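Local coordinates for TssK (PDB 5Y0E), which is a baseplate protein of the bacterial type VI secretion system, probably linking the baseplate to the membrane complex as other TssK proteins do, at residues Leu210-Gln215 / Ala317-Leu322; Ser310-Asp315 / Gln396-Ala401; Thr337-Asp342 / Phe439-Ser444; Ile368-Arg373 / Lys416-Ser421. All coordinates share one frame; numbering follows the deposited sequence.

Contact 1 (Leu210-Gln215 / Ala317-Leu322); sequences LQQRSQ and AIQLTL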
loop_
_atom_site.group_PDB
_atom_site.type_symbol
_atom_site.label_atom_id
_atom_site.label_comp_id
_atom_site.label_asym_id
_atom_site.label_seq_id
_atom_site.Cartn_x
_atom_site.Cartn_y
_atom_site.Cartn_z
ATOM N N LEU A 210 -8.313 -1.059 -14.436
ATOM C CA LEU A 210 -8.870 -0.008 -13.609
ATOM C C LEU A 210 -9.074 1.268 -14.405
ATOM O O LEU A 210 -10.040 1.991 -14.172
ATOM C CB LEU A 210 -7.993 0.233 -12.399
ATOM C CG LEU A 210 -7.875 -0.960 -11.475
ATOM C CD1 LEU A 210 -6.840 -0.694 -10.413
ATOM C CD2 LEU A 210 -9.201 -1.294 -10.853
ATOM N N GLN A 211 -8.220 1.547 -15.380
ATOM C CA GLN A 211 -8.477 2.732 -16.178
ATOM C C GLN A 211 -9.706 2.537 -17.045
ATOM O O GLN A 211 -10.488 3.471 -17.239
ATOM C CB GLN A 211 -7.258 3.091 -17.016
ATOM C CG GLN A 211 -6.109 3.631 -16.184
ATOM C CD GLN A 211 -4.780 3.464 -16.860
ATOM O OE1 GLN A 211 -4.647 2.679 -17.787
ATOM N NE2 GLN A 211 -3.785 4.191 -16.396
ATOM N N GLN A 212 -9.911 1.324 -17.545
ATOM C CA GLN A 212 -11.062 1.081 -18.396
ATOM C C GLN A 212 -12.358 1.193 -17.601
ATOM O O GLN A 212 -13.272 1.926 -17.988
ATOM C CB GLN A 212 -10.915 -0.276 -19.075
ATOM C CG GLN A 212 -9.849 -0.283 -20.148
ATOM C CD GLN A 212 -9.214 -1.645 -20.390
ATOM O OE1 GLN A 212 -9.587 -2.631 -19.789
ATOM N NE2 GLN A 212 -8.247 -1.691 -21.278
ATOM N N ARG A 213 -12.434 0.532 -16.456
ATOM C CA ARG A 213 -13.699 0.531 -15.743
ATOM C C ARG A 213 -13.993 1.894 -15.158
ATOM O O ARG A 213 -15.151 2.312 -15.082
ATOM C CB ARG A 213 -13.696 -0.541 -14.655
ATOM C CG ARG A 213 -13.620 -1.954 -15.198
ATOM C CD ARG A 213 -14.548 -2.159 -16.340
ATOM N NE ARG A 213 -15.923 -1.841 -16.006
ATOM C CZ ARG A 213 -16.786 -1.311 -16.865
ATOM N NH1 ARG A 213 -16.408 -1.032 -18.105
ATOM N NH2 ARG A 213 -18.017 -1.030 -16.467
ATOM N N SER A 214 -12.952 2.593 -14.741
ATOM C CA SER A 214 -13.094 3.947 -14.236
ATOM C C SER A 214 -13.675 4.882 -15.284
ATOM O O SER A 214 -14.574 5.677 -15.005
ATOM C CB SER A 214 -11.728 4.440 -13.799
ATOM O OG SER A 214 -11.876 5.424 -12.836
ATOM N N GLN A 215 -13.131 4.835 -16.486
ATOM C CA GLN A 215 -13.615 5.691 -17.554
ATOM C C GLN A 215 -15.084 5.422 -17.832
ATOM O O GLN A 215 -15.894 6.343 -17.945
ATOM C CB GLN A 215 -12.769 5.449 -18.801
ATOM C CG GLN A 215 -13.058 6.318 -20.003
ATOM C CD GLN A 215 -12.779 5.591 -21.325
ATOM O OE1 GLN A 215 -12.588 4.364 -21.349
ATOM N NE2 GLN A 215 -12.771 6.341 -22.429
ATOM N N ALA A 317 -13.468 -11.518 -25.345
ATOM C CA ALA A 317 -13.086 -10.192 -25.788
ATOM C C ALA A 317 -12.162 -9.584 -24.751
ATOM O O ALA A 317 -12.150 -10.003 -23.598
ATOM C CB ALA A 317 -14.313 -9.307 -26.002
ATOM N N ILE A 318 -11.365 -8.617 -25.174
ATOM C CA ILE A 318 -10.401 -7.960 -24.328
ATOM C C ILE A 318 -10.277 -6.532 -24.747
ATOM O O ILE A 318 -10.102 -6.267 -25.888
ATOM C CB ILE A 318 -9.039 -8.634 -24.467
ATOM C CG1 ILE A 318 -9.002 -9.901 -23.659
ATOM C CG2 ILE A 318 -7.943 -7.762 -23.938
ATOM C CD1 ILE A 318 -7.919 -10.839 -24.082
ATOM N N GLN A 319 -10.363 -5.602 -23.822
ATOM C CA GLN A 319 -10.278 -4.211 -24.177
ATOM C C GLN A 319 -8.848 -3.758 -24.253
ATOM O O GLN A 319 -8.040 -4.169 -23.484
ATOM C CB GLN A 319 -11.039 -3.379 -23.171
ATOM C CG GLN A 319 -11.123 -1.919 -23.494
ATOM C CD GLN A 319 -12.100 -1.209 -22.622
ATOM O OE1 GLN A 319 -12.684 -1.792 -21.754
ATOM N NE2 GLN A 319 -12.275 0.053 -22.851
ATOM N N LEU A 320 -8.532 -2.896 -25.190
ATOM C CA LEU A 320 -7.188 -2.429 -25.297
ATOM C C LEU A 320 -7.165 -0.987 -24.905
ATOM O O LEU A 320 -7.981 -0.235 -25.332
ATOM C CB LEU A 320 -6.714 -2.563 -26.722
ATOM C CG LEU A 320 -5.962 -3.816 -27.117
ATOM C CD1 LEU A 320 -6.665 -5.072 -26.682
ATOM C CD2 LEU A 320 -5.799 -3.824 -28.615
ATOM N N THR A 321 -6.213 -0.599 -24.091
ATOM C CA THR A 321 -6.118 0.764 -23.653
ATOM C C THR A 321 -5.491 1.661 -24.686
ATOM O O THR A 321 -4.422 1.397 -25.165
ATOM C CB THR A 321 -5.260 0.860 -22.403
ATOM O OG1 THR A 321 -5.541 -0.244 -21.552
ATOM C CG2 THR A 321 -5.543 2.123 -21.672
ATOM N N LEU A 322 -6.170 2.734 -25.021
ATOM C CA LEU A 322 -5.641 3.666 -25.968
ATOM C C LEU A 322 -4.819 4.643 -25.184
ATOM O O LEU A 322 -5.334 5.477 -24.479
ATOM C CB LEU A 322 -6.757 4.390 -26.673
ATOM C CG LEU A 322 -7.510 3.609 -27.721
ATOM C CD1 LEU A 322 -8.714 4.429 -28.103
ATOM C CD2 LEU A 322 -6.654 3.352 -28.935
#
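Q212, on helix 197-222, lies opposite T321 on strand 317-324, with 7.2 Å between their CA atoms. The strand alternates here. Q319 and T321 point toward the helix. I318 and L320 point away, and L320 packs on F439 of the neighbouring strand.

Q212 and Q319 carry the contact. Their side chains slide past each other in opposite directions, and their amide planes stack only 6° apart. Each amide lies against the methylenes of the other residue. The Q319 chain, CG anti to its backbone N (chi1 -175°) and extended beyond, lays its CD 3.5 Å from Q212 CG. Q212 CD is 3.7 Å from Q319 CG.

Q212 NE2 gives a weak, bent hydrogen bond to Q319 O, 3.3 Å long with an angle of 131° at the hydrogen. The same NE2 is 3.1 Å from T321 OG1. At the margin, Q211 OE1 meets T321 CG2 at 4.0 Å. Nearby, Q319 packs on W440, and R213 packs on V311.

The contact joins a long helix to the eight-stranded antiparallel sheet of the C-terminal part of the chain. Its chemistry is mixed, polar amides lying flat on each other and on methylenes. This stacking and packing appear to do more than the single weak bond, which ties the Q212 side chain to the strand backbone.

Contact 2 (Ser310-Asp315 / Gln396-Ala401); sequences SVVLED and QIPYHA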
loop_
_atom_site.group_PDB
_atom_site.type_symbol
_atom_site.label_atom_id
_atom_site.label_comp_id
_atom_site.label_asym_id
_atom_site.label_seq_id
_atom_site.Cartn_x
_atom_site.Cartn_y
_atom_site.Cartn_z
ATOM N N SER A 310 -14.484 -7.616 -14.634
ATOM C CA SER A 310 -14.770 -7.861 -16.038
ATOM C C SER A 310 -16.224 -7.575 -16.386
ATOM O O SER A 310 -17.130 -7.810 -15.592
ATOM C CB SER A 310 -14.446 -9.293 -16.404
ATOM O OG SER A 310 -14.393 -9.395 -17.796
ATOM N N VAL A 311 -16.438 -7.080 -17.597
ATOM C CA VAL A 311 -17.755 -6.787 -18.136
ATOM C C VAL A 311 -17.995 -7.540 -19.444
ATOM O O VAL A 311 -18.837 -7.161 -20.235
ATOM C CB VAL A 311 -17.958 -5.270 -18.322
ATOM C CG1 VAL A 311 -17.905 -4.571 -17.000
ATOM C CG2 VAL A 311 -16.922 -4.690 -19.269
ATOM N N VAL A 312 -17.229 -8.596 -19.682
ATOM C CA VAL A 312 -17.408 -9.462 -20.830
ATOM C C VAL A 312 -17.372 -10.898 -20.350
ATOM O O VAL A 312 -16.978 -11.194 -19.225
ATOM C CB VAL A 312 -16.349 -9.243 -21.919
ATOM C CG1 VAL A 312 -16.404 -7.835 -22.396
ATOM C CG2 VAL A 312 -14.979 -9.600 -21.405
ATOM N N LEU A 313 -17.802 -11.792 -21.217
ATOM C CA LEU A 313 -17.897 -13.200 -20.867
ATOM C C LEU A 313 -16.574 -13.931 -21.000
ATOM O O LEU A 313 -16.059 -14.078 -22.109
ATOM C CB LEU A 313 -18.883 -13.897 -21.789
ATOM C CG LEU A 313 -19.404 -15.247 -21.345
ATOM C CD1 LEU A 313 -20.237 -15.077 -20.109
ATOM C CD2 LEU A 313 -20.224 -15.833 -22.467
ATOM N N GLU A 314 -16.020 -14.361 -19.870
ATOM C CA GLU A 314 -14.766 -15.091 -19.847
ATOM C C GLU A 314 -13.787 -14.261 -20.646
ATOM O O GLU A 314 -13.574 -13.091 -20.337
ATOM C CB GLU A 314 -14.868 -16.492 -20.432
ATOM C CG GLU A 314 -16.081 -17.246 -19.967
ATOM C CD GLU A 314 -15.721 -18.380 -19.048
ATOM O OE1 GLU A 314 -14.543 -18.433 -18.626
ATOM O OE2 GLU A 314 -16.608 -19.215 -18.755
ATOM N N ASP A 315 -13.197 -14.845 -21.677
ATOM C CA ASP A 315 -12.247 -14.140 -22.523
ATOM C C ASP A 315 -12.677 -14.018 -23.979
ATOM O O ASP A 315 -11.835 -13.957 -24.866
ATOM C CB ASP A 315 -10.892 -14.838 -22.429
ATOM C CG ASP A 315 -11.000 -16.347 -22.532
ATOM O OD1 ASP A 315 -11.964 -16.849 -23.153
ATOM O OD2 ASP A 315 -10.111 -17.034 -21.992
ATOM N N GLN A 396 -20.167 -9.384 -28.025
ATOM C CA GLN A 396 -19.106 -9.742 -27.095
ATOM C C GLN A 396 -18.617 -8.583 -26.254
ATOM O O GLN A 396 -17.937 -8.822 -25.254
ATOM C CB GLN A 396 -17.893 -10.316 -27.829
ATOM C CG GLN A 396 -18.143 -11.603 -28.549
ATOM C CD GLN A 396 -18.761 -11.382 -29.893
ATOM O OE1 GLN A 396 -18.979 -10.243 -30.304
ATOM N NE2 GLN A 396 -19.037 -12.461 -30.598
ATOM N N ILE A 397 -18.905 -7.350 -26.637
ATOM C CA ILE A 397 -18.451 -6.199 -25.866
ATOM C C ILE A 397 -19.681 -5.407 -25.472
ATOM O O ILE A 397 -20.756 -5.610 -26.041
ATOM C CB ILE A 397 -17.446 -5.333 -26.657
ATOM C CG1 ILE A 397 -18.118 -4.734 -27.878
ATOM C CG2 ILE A 397 -16.268 -6.145 -27.039
ATOM C CD1 ILE A 397 -17.317 -3.655 -28.515
ATOM N N PRO A 398 -19.573 -4.527 -24.483
ATOM C CA PRO A 398 -20.732 -3.727 -24.101
ATOM C C PRO A 398 -21.095 -2.772 -25.214
ATOM O O PRO A 398 -20.231 -2.254 -25.908
ATOM C CB PRO A 398 -20.244 -2.970 -22.862
ATOM C CG PRO A 398 -19.069 -3.665 -22.405
ATOM C CD PRO A 398 -18.433 -4.256 -23.596
ATOM N N TYR A 399 -22.377 -2.527 -25.374
ATOM C CA TYR A 399 -22.855 -1.603 -26.382
ATOM C C TYR A 399 -23.376 -0.356 -25.700
ATOM O O TYR A 399 -24.364 -0.428 -24.973
ATOM C CB TYR A 399 -23.959 -2.226 -27.217
ATOM C CG TYR A 399 -24.769 -1.209 -27.969
ATOM C CD1 TYR A 399 -24.251 -0.554 -29.044
ATOM C CD2 TYR A 399 -26.048 -0.901 -27.583
ATOM C CE1 TYR A 399 -24.965 0.351 -29.716
ATOM C CE2 TYR A 399 -26.780 0.016 -28.258
ATOM C CZ TYR A 399 -26.228 0.641 -29.322
ATOM O OH TYR A 399 -26.955 1.560 -30.009
ATOM N N HIS A 400 -22.730 0.777 -25.954
ATOM C CA HIS A 400 -23.210 2.069 -25.486
ATOM C C HIS A 400 -24.102 2.694 -26.543
ATOM O O HIS A 400 -23.641 3.033 -27.632
ATOM C CB HIS A 400 -22.059 3.012 -25.170
ATOM C CG HIS A 400 -20.996 2.400 -24.327
ATOM N ND1 HIS A 400 -21.257 1.407 -23.410
ATOM C CD2 HIS A 400 -19.666 2.626 -24.273
ATOM C CE1 HIS A 400 -20.131 1.052 -22.820
ATOM N NE2 HIS A 400 -19.150 1.773 -23.329
ATOM N N ALA A 401 -25.374 2.850 -26.206
ATOM C CA ALA A 401 -26.315 3.523 -27.083
ATOM C C ALA A 401 -25.834 4.925 -27.364
ATOM O O ALA A 401 -25.520 5.672 -26.440
ATOM C CB ALA A 401 -27.695 3.576 -26.442
#
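V311 and P398 meet where two irregular loops touch beside the eight-stranded antiparallel sheet. Segment 310-315 joins helix 294-309 to strand 317-324. Segment 396-401 lies between strands 387-389 and 404-408.

The V311 and P398 side chains cross at about a right angle. V311 brings only one branch, CG2, to the proline ring, and this branch touches CG at 3.9 Å. V312 points toward the other loop. Its CG1 is anti to its own carbonyl carbon (chi1 -60°) and approaches a backbone oxygen, Q396 O, at 3.4 Å. The loops thus meet through two valine methyls, one on a proline ring and one on a carbonyl oxygen.

W440 of strand 436-443 packs on V312, I397 and P398, so its indole bridges the two loops. Where segment 396-401 ends, A401 packs on Y399 of the second subunit. Within segment 310-315, S310 OG makes a weak hydrogen bond to V312 O. V312 CG1 also reaches the proline, 4.3 Å from P398 CD.

Contact 3 (Thr337-Asp342 / Phe439-Ser444); sequences TKMMRD and FWAIRS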
loop_
_atom_site.group_PDB
_atom_site.type_symbol
_atom_site.label_atom_id
_atom_site.label_comp_id
_atom_site.label_asym_id
_atom_site.label_seq_id
_atom_site.Cartn_x
_atom_site.Cartn_y
_atom_site.Cartn_z
ATOM N N THR A 337 1.428 -11.842 -29.725
ATOM C CA THR A 337 1.691 -11.858 -31.142
ATOM C C THR A 337 0.616 -12.698 -31.827
ATOM O O THR A 337 0.426 -12.612 -33.032
ATOM C CB THR A 337 3.057 -12.445 -31.458
ATOM O OG1 THR A 337 3.191 -13.720 -30.823
ATOM C CG2 THR A 337 4.133 -11.523 -30.951
ATOM N N LYS A 338 -0.084 -13.522 -31.055
ATOM C CA LYS A 338 -1.138 -14.346 -31.585
ATOM C C LYS A 338 -2.371 -13.496 -31.720
ATOM O O LYS A 338 -3.146 -13.645 -32.654
ATOM C CB LYS A 338 -1.437 -15.502 -30.633
ATOM C CG LYS A 338 -0.312 -16.512 -30.509
ATOM C CD LYS A 338 -0.660 -17.620 -29.532
ATOM C CE LYS A 338 0.466 -18.641 -29.432
ATOM N NZ LYS A 338 0.152 -19.723 -28.462
ATOM N N MET A 339 -2.514 -12.568 -30.798
ATOM C CA MET A 339 -3.643 -11.676 -30.764
ATOM C C MET A 339 -4.102 -11.132 -32.109
ATOM O O MET A 339 -5.277 -10.974 -32.366
ATOM C CB MET A 339 -3.270 -10.496 -29.902
ATOM C CG MET A 339 -3.971 -10.451 -28.576
ATOM S SD MET A 339 -4.734 -8.849 -28.409
ATOM C CE MET A 339 -6.099 -9.329 -27.384
ATOM N N MET A 340 -3.167 -10.838 -32.975
ATOM C CA MET A 340 -3.523 -10.233 -34.234
ATOM C C MET A 340 -4.006 -11.180 -35.305
ATOM O O MET A 340 -4.279 -10.765 -36.411
ATOM C CB MET A 340 -2.369 -9.413 -34.754
ATOM C CG MET A 340 -1.944 -8.348 -33.779
ATOM S SD MET A 340 -2.493 -6.757 -34.350
ATOM C CE MET A 340 -1.263 -5.690 -33.672
ATOM N N ARG A 341 -4.129 -12.446 -34.976
ATOM C CA ARG A 341 -4.595 -13.406 -35.929
ATOM C C ARG A 341 -5.808 -14.134 -35.381
ATOM O O ARG A 341 -6.543 -14.756 -36.124
ATOM C CB ARG A 341 -3.468 -14.357 -36.288
ATOM C CG ARG A 341 -3.795 -15.427 -37.311
ATOM C CD ARG A 341 -2.565 -16.267 -37.638
ATOM N NE ARG A 341 -2.098 -17.038 -36.485
ATOM C CZ ARG A 341 -2.592 -18.213 -36.102
ATOM N NH1 ARG A 341 -3.592 -18.779 -36.766
ATOM N NH2 ARG A 341 -2.079 -18.822 -35.041
ATOM N N ASP A 342 -6.034 -14.033 -34.081
ATOM C CA ASP A 342 -7.176 -14.680 -33.449
ATOM C C ASP A 342 -8.308 -13.737 -33.067
ATOM O O ASP A 342 -9.379 -14.172 -32.689
ATOM C CB ASP A 342 -6.725 -15.378 -32.181
ATOM C CG ASP A 342 -5.732 -16.451 -32.446
ATOM O OD1 ASP A 342 -5.617 -16.841 -33.609
ATOM O OD2 ASP A 342 -5.073 -16.909 -31.507
ATOM N N PHE A 439 -11.398 0.717 -27.675
ATOM C CA PHE A 439 -10.756 -0.164 -28.629
ATOM C C PHE A 439 -10.844 -1.569 -28.079
ATOM O O PHE A 439 -10.338 -1.849 -26.991
ATOM C CB PHE A 439 -9.308 0.248 -28.857
ATOM C CG PHE A 439 -8.694 -0.385 -30.038
ATOM C CD1 PHE A 439 -8.992 0.061 -31.293
ATOM C CD2 PHE A 439 -7.819 -1.431 -29.900
ATOM C CE1 PHE A 439 -8.431 -0.523 -32.390
ATOM C CE2 PHE A 439 -7.251 -2.022 -31.005
ATOM C CZ PHE A 439 -7.556 -1.563 -32.247
ATOM N N TRP A 440 -11.501 -2.440 -28.813
ATOM C CA TRP A 440 -11.728 -3.793 -28.356
ATOM C C TRP A 440 -11.177 -4.803 -29.344
ATOM O O TRP A 440 -11.163 -4.573 -30.553
ATOM C CB TRP A 440 -13.206 -4.048 -28.162
ATOM C CG TRP A 440 -13.797 -3.379 -26.987
ATOM C CD1 TRP A 440 -14.328 -2.136 -26.937
ATOM C CD2 TRP A 440 -13.951 -3.934 -25.687
ATOM N NE1 TRP A 440 -14.796 -1.876 -25.684
ATOM C CE2 TRP A 440 -14.583 -2.971 -24.899
ATOM C CE3 TRP A 440 -13.613 -5.157 -25.113
ATOM C CZ2 TRP A 440 -14.884 -3.183 -23.580
ATOM C CZ3 TRP A 440 -13.914 -5.367 -23.801
ATOM C CH2 TRP A 440 -14.539 -4.386 -23.046
ATOM N N ALA A 441 -10.745 -5.935 -28.810
ATOM C CA ALA A 441 -10.352 -7.090 -29.595
ATOM C C ALA A 441 -11.296 -8.226 -29.253
ATOM O O ALA A 441 -11.561 -8.466 -28.074
ATOM C CB ALA A 441 -8.911 -7.480 -29.307
ATOM N N ILE A 442 -11.811 -8.910 -30.276
ATOM C CA ILE A 442 -12.872 -9.897 -30.105
ATOM C C ILE A 442 -12.427 -11.225 -30.688
ATOM O O ILE A 442 -12.160 -11.322 -31.888
ATOM C CB ILE A 442 -14.179 -9.442 -30.758
ATOM C CG1 ILE A 442 -14.539 -8.057 -30.247
ATOM C CG2 ILE A 442 -15.279 -10.404 -30.440
ATOM C CD1 ILE A 442 -15.893 -7.577 -30.659
ATOM N N ARG A 443 -12.379 -12.248 -29.850
ATOM C CA ARG A 443 -11.891 -13.545 -30.277
ATOM C C ARG A 443 -12.802 -14.144 -31.341
ATOM O O ARG A 443 -14.024 -13.987 -31.301
ATOM C CB ARG A 443 -11.797 -14.472 -29.073
ATOM C CG ARG A 443 -10.871 -15.638 -29.278
ATOM C CD ARG A 443 -10.907 -16.619 -28.111
ATOM N NE ARG A 443 -10.488 -16.023 -26.845
ATOM C CZ ARG A 443 -9.224 -15.812 -26.496
ATOM N NH1 ARG A 443 -8.249 -16.139 -27.325
ATOM N NH2 ARG A 443 -8.933 -15.270 -25.322
ATOM N N SER A 444 -12.202 -14.845 -32.296
ATOM C CA SER A 444 -12.972 -15.439 -33.387
ATOM C C SER A 444 -13.246 -16.913 -33.164
ATOM O O SER A 444 -14.138 -17.478 -33.789
ATOM C CB SER A 444 -12.240 -15.250 -34.705
ATOM O OG SER A 444 -11.646 -13.970 -34.761
#
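S444 and D342 meet at the end of an antiparallel ladder in the eight-stranded sheet. Helix 339-342 leads directly into strand 343-350, which pairs with strand 436-443. The backbone pairs W440 with V346 and I442 with G344 set the register, and S444 with D342 continues it.

D342 O accepts two hydrogen bonds from S444. The backbone S444 N donates at 2.9 Å and lies nearly along the C=O axis, at a C=O...N angle of 167°. S444 OG donates at 3.1 Å from above the carbonyl plane, 61° out of it. A CA-H...O contact from R443 CA, 3.5 Å away, adds to the same oxygen.

K338 O also takes two donors, R341 N and D342 N, as the short helix turns. R443 NE donates to D315 O, and R443 NH2 is also hydrogen-bonded. D342 OD2 and R443 NH1, probably oppositely charged, are 5.3 Å apart and not in contact. The apolar part of the contact is one methyl pair, M339 CE against A441 CB at 3.9 Å.

Contact 4 (Ile368-Arg373 / Lys416-Ser421); sequences IAPVTR and KQMEKS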
loop_
_atom_site.group_PDB
_atom_site.type_symbol
_atom_site.label_atom_id
_atom_site.label_comp_id
_atom_site.label_asym_id
_atom_site.label_seq_id
_atom_site.Cartn_x
_atom_site.Cartn_y
_atom_site.Cartn_z
ATOM N N ILE A 368 -5.083 4.090 -39.314
ATOM C CA ILE A 368 -4.589 3.107 -38.394
ATOM C C ILE A 368 -3.490 2.283 -39.021
ATOM O O ILE A 368 -3.631 1.772 -40.116
ATOM C CB ILE A 368 -5.729 2.195 -37.913
ATOM C CG1 ILE A 368 -6.625 2.927 -36.937
ATOM C CG2 ILE A 368 -5.198 0.966 -37.223
ATOM C CD1 ILE A 368 -8.022 2.384 -36.921
ATOM N N ALA A 369 -2.392 2.163 -38.291
ATOM C CA ALA A 369 -1.244 1.404 -38.724
ATOM C C ALA A 369 -0.344 1.119 -37.555
ATOM O O ALA A 369 -0.646 1.486 -36.433
ATOM C CB ALA A 369 -0.486 2.171 -39.768
ATOM N N PRO A 370 0.785 0.467 -37.822
ATOM C CA PRO A 370 1.778 0.109 -36.818
ATOM C C PRO A 370 2.668 1.296 -36.584
ATOM O O PRO A 370 2.915 2.040 -37.509
ATOM C CB PRO A 370 2.544 -1.024 -37.481
ATOM C CG PRO A 370 1.734 -1.414 -38.672
ATOM C CD PRO A 370 1.104 -0.143 -39.108
ATOM N N VAL A 371 3.162 1.455 -35.371
ATOM C CA VAL A 371 3.966 2.613 -35.016
ATOM C C VAL A 371 5.089 2.974 -35.948
ATOM O O VAL A 371 5.282 4.140 -36.258
ATOM C CB VAL A 371 4.542 2.512 -33.604
ATOM C CG1 VAL A 371 3.407 2.504 -32.603
ATOM C CG2 VAL A 371 5.386 1.267 -33.448
ATOM N N THR A 372 5.833 1.966 -36.388
ATOM C CA THR A 372 6.949 2.156 -37.303
ATOM C C THR A 372 6.438 2.785 -38.575
ATOM O O THR A 372 6.992 3.756 -39.059
ATOM C CB THR A 372 7.601 0.817 -37.654
ATOM O OG1 THR A 372 6.843 0.180 -38.682
ATOM C CG2 THR A 372 7.619 -0.090 -36.445
ATOM N N ARG A 373 5.397 2.177 -39.132
ATOM C CA ARG A 373 4.822 2.592 -40.404
ATOM C C ARG A 373 3.730 3.636 -40.396
ATOM O O ARG A 373 3.028 3.781 -41.379
ATOM C CB ARG A 373 4.267 1.369 -41.131
ATOM C CG ARG A 373 3.684 1.676 -42.495
ATOM C CD ARG A 373 4.695 2.341 -43.395
ATOM N NE ARG A 373 5.882 1.515 -43.535
ATOM C CZ ARG A 373 5.995 0.533 -44.420
ATOM N NH1 ARG A 373 4.992 0.268 -45.247
ATOM N NH2 ARG A 373 7.108 -0.184 -44.488
ATOM N N LYS A 416 -0.633 -7.572 -42.824
ATOM C CA LYS A 416 0.534 -8.391 -42.482
ATOM C C LYS A 416 1.555 -7.662 -41.659
ATOM O O LYS A 416 2.147 -8.236 -40.767
ATOM C CB LYS A 416 1.234 -8.943 -43.712
ATOM C CG LYS A 416 0.326 -9.245 -44.872
ATOM C CD LYS A 416 -0.585 -10.403 -44.543
ATOM C CE LYS A 416 -1.829 -10.330 -45.396
ATOM N NZ LYS A 416 -1.495 -9.730 -46.712
ATOM N N GLN A 417 1.776 -6.391 -41.946
ATOM C CA GLN A 417 2.728 -5.646 -41.168
ATOM C C GLN A 417 2.242 -5.600 -39.737
ATOM O O GLN A 417 3.015 -5.839 -38.816
ATOM C CB GLN A 417 2.929 -4.254 -41.729
ATOM C CG GLN A 417 4.295 -3.679 -41.418
ATOM C CD GLN A 417 4.746 -2.620 -42.407
ATOM O OE1 GLN A 417 4.120 -2.397 -43.438
ATOM N NE2 GLN A 417 5.845 -1.963 -42.087
ATOM N N MET A 418 0.962 -5.303 -39.547
ATOM C CA MET A 418 0.397 -5.292 -38.224
ATOM C C MET A 418 0.613 -6.626 -37.525
ATOM O O MET A 418 1.141 -6.643 -36.424
ATOM C CB MET A 418 -1.092 -4.987 -38.272
ATOM C CG MET A 418 -1.442 -3.514 -38.401
ATOM S SD MET A 418 -1.303 -2.610 -36.876
ATOM C CE MET A 418 -1.232 -3.935 -35.696
ATOM N N GLU A 419 0.212 -7.718 -38.175
ATOM C CA GLU A 419 0.317 -9.079 -37.633
ATOM C C GLU A 419 1.638 -9.370 -36.955
ATOM O O GLU A 419 1.691 -10.021 -35.937
ATOM C CB GLU A 419 0.043 -10.109 -38.715
ATOM C CG GLU A 419 -1.379 -10.093 -39.240
ATOM C CD GLU A 419 -1.906 -11.480 -39.528
ATOM O OE1 GLU A 419 -2.685 -11.643 -40.487
ATOM O OE2 GLU A 419 -1.544 -12.412 -38.789
ATOM N N LYS A 420 2.706 -8.897 -37.561
ATOM C CA LYS A 420 4.038 -8.992 -36.998
ATOM C C LYS A 420 4.391 -7.799 -36.126
ATOM O O LYS A 420 5.522 -7.718 -35.645
ATOM C CB LYS A 420 5.066 -9.138 -38.123
ATOM C CG LYS A 420 4.954 -10.441 -38.910
ATOM C CD LYS A 420 6.292 -11.161 -39.006
ATOM C CE LYS A 420 7.121 -10.661 -40.187
ATOM N NZ LYS A 420 8.598 -10.693 -39.973
ATOM N N SER A 421 3.473 -6.871 -35.916
ATOM C CA SER A 421 3.734 -5.769 -35.005
ATOM C C SER A 421 3.145 -6.069 -33.636
ATOM O O SER A 421 2.449 -7.063 -33.430
ATOM C CB SER A 421 3.174 -4.456 -35.544
ATOM O OG SER A 421 3.753 -3.367 -34.844
#
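The P370 ring overlaps the bent side chain of M418, with CG 3.7 Å from M418 SD. The two side chains are set obliquely. M418 CG lies anti to its carbonyl carbon (chi1 -81°), and the chain then folds back at chi2 and chi3. S421 comes to the same ring, its OG 3.7 Å from P370 CB. Strand 366-370 is an outermost strand of the sheet within this chain, and helix 414-419 packs against it. F424, I385 and M340 also pack on M418.

Further along, Q417 NE2 lies over one face of the R373 guanidinium, offset toward the rim. The carboxamide is nearly perpendicular to it, with 85° between the planes. Q417 NE2 is 3.2 Å from R373 NH2, but both are donors. Q417 OE1 is 3.3 Å from R373 NH1, at an angle too poor for a hydrogen bond.

The contact between helix and strand therefore rests on P370 packed against M418 and S421, together with Q417 laid against R373. The Q417 carbonyl oxygen near the guanidinium may still give some electrostatic attraction.

In the fold
Contact 1 opens first, on helix 197-222. It closes at 317-322, after a largely helical run. Contact 2 opens at 310-315, before that closure, so the two cross. Contact 3 opens at 337-342, after contact 1 has closed. Contact 4 opens at 368-373, and contact 2 then closes at 396-401, so contact 2 also crosses contacts 3 and 4. Contact 4 closes at 416-421, nested inside contact 3, which closes last, at 439-444. Contacts 1, 3 and 4 reach the same eight-stranded sheet. Contact 1 ties it to the long helix, contact 2 joins two loops beside it, contact 3 joins short helix 339-342 to the end of strand 436-443, and contact 4 holds a helix at its edge. Strands 317-324 and 436-443 link contacts 1 and 3 directly.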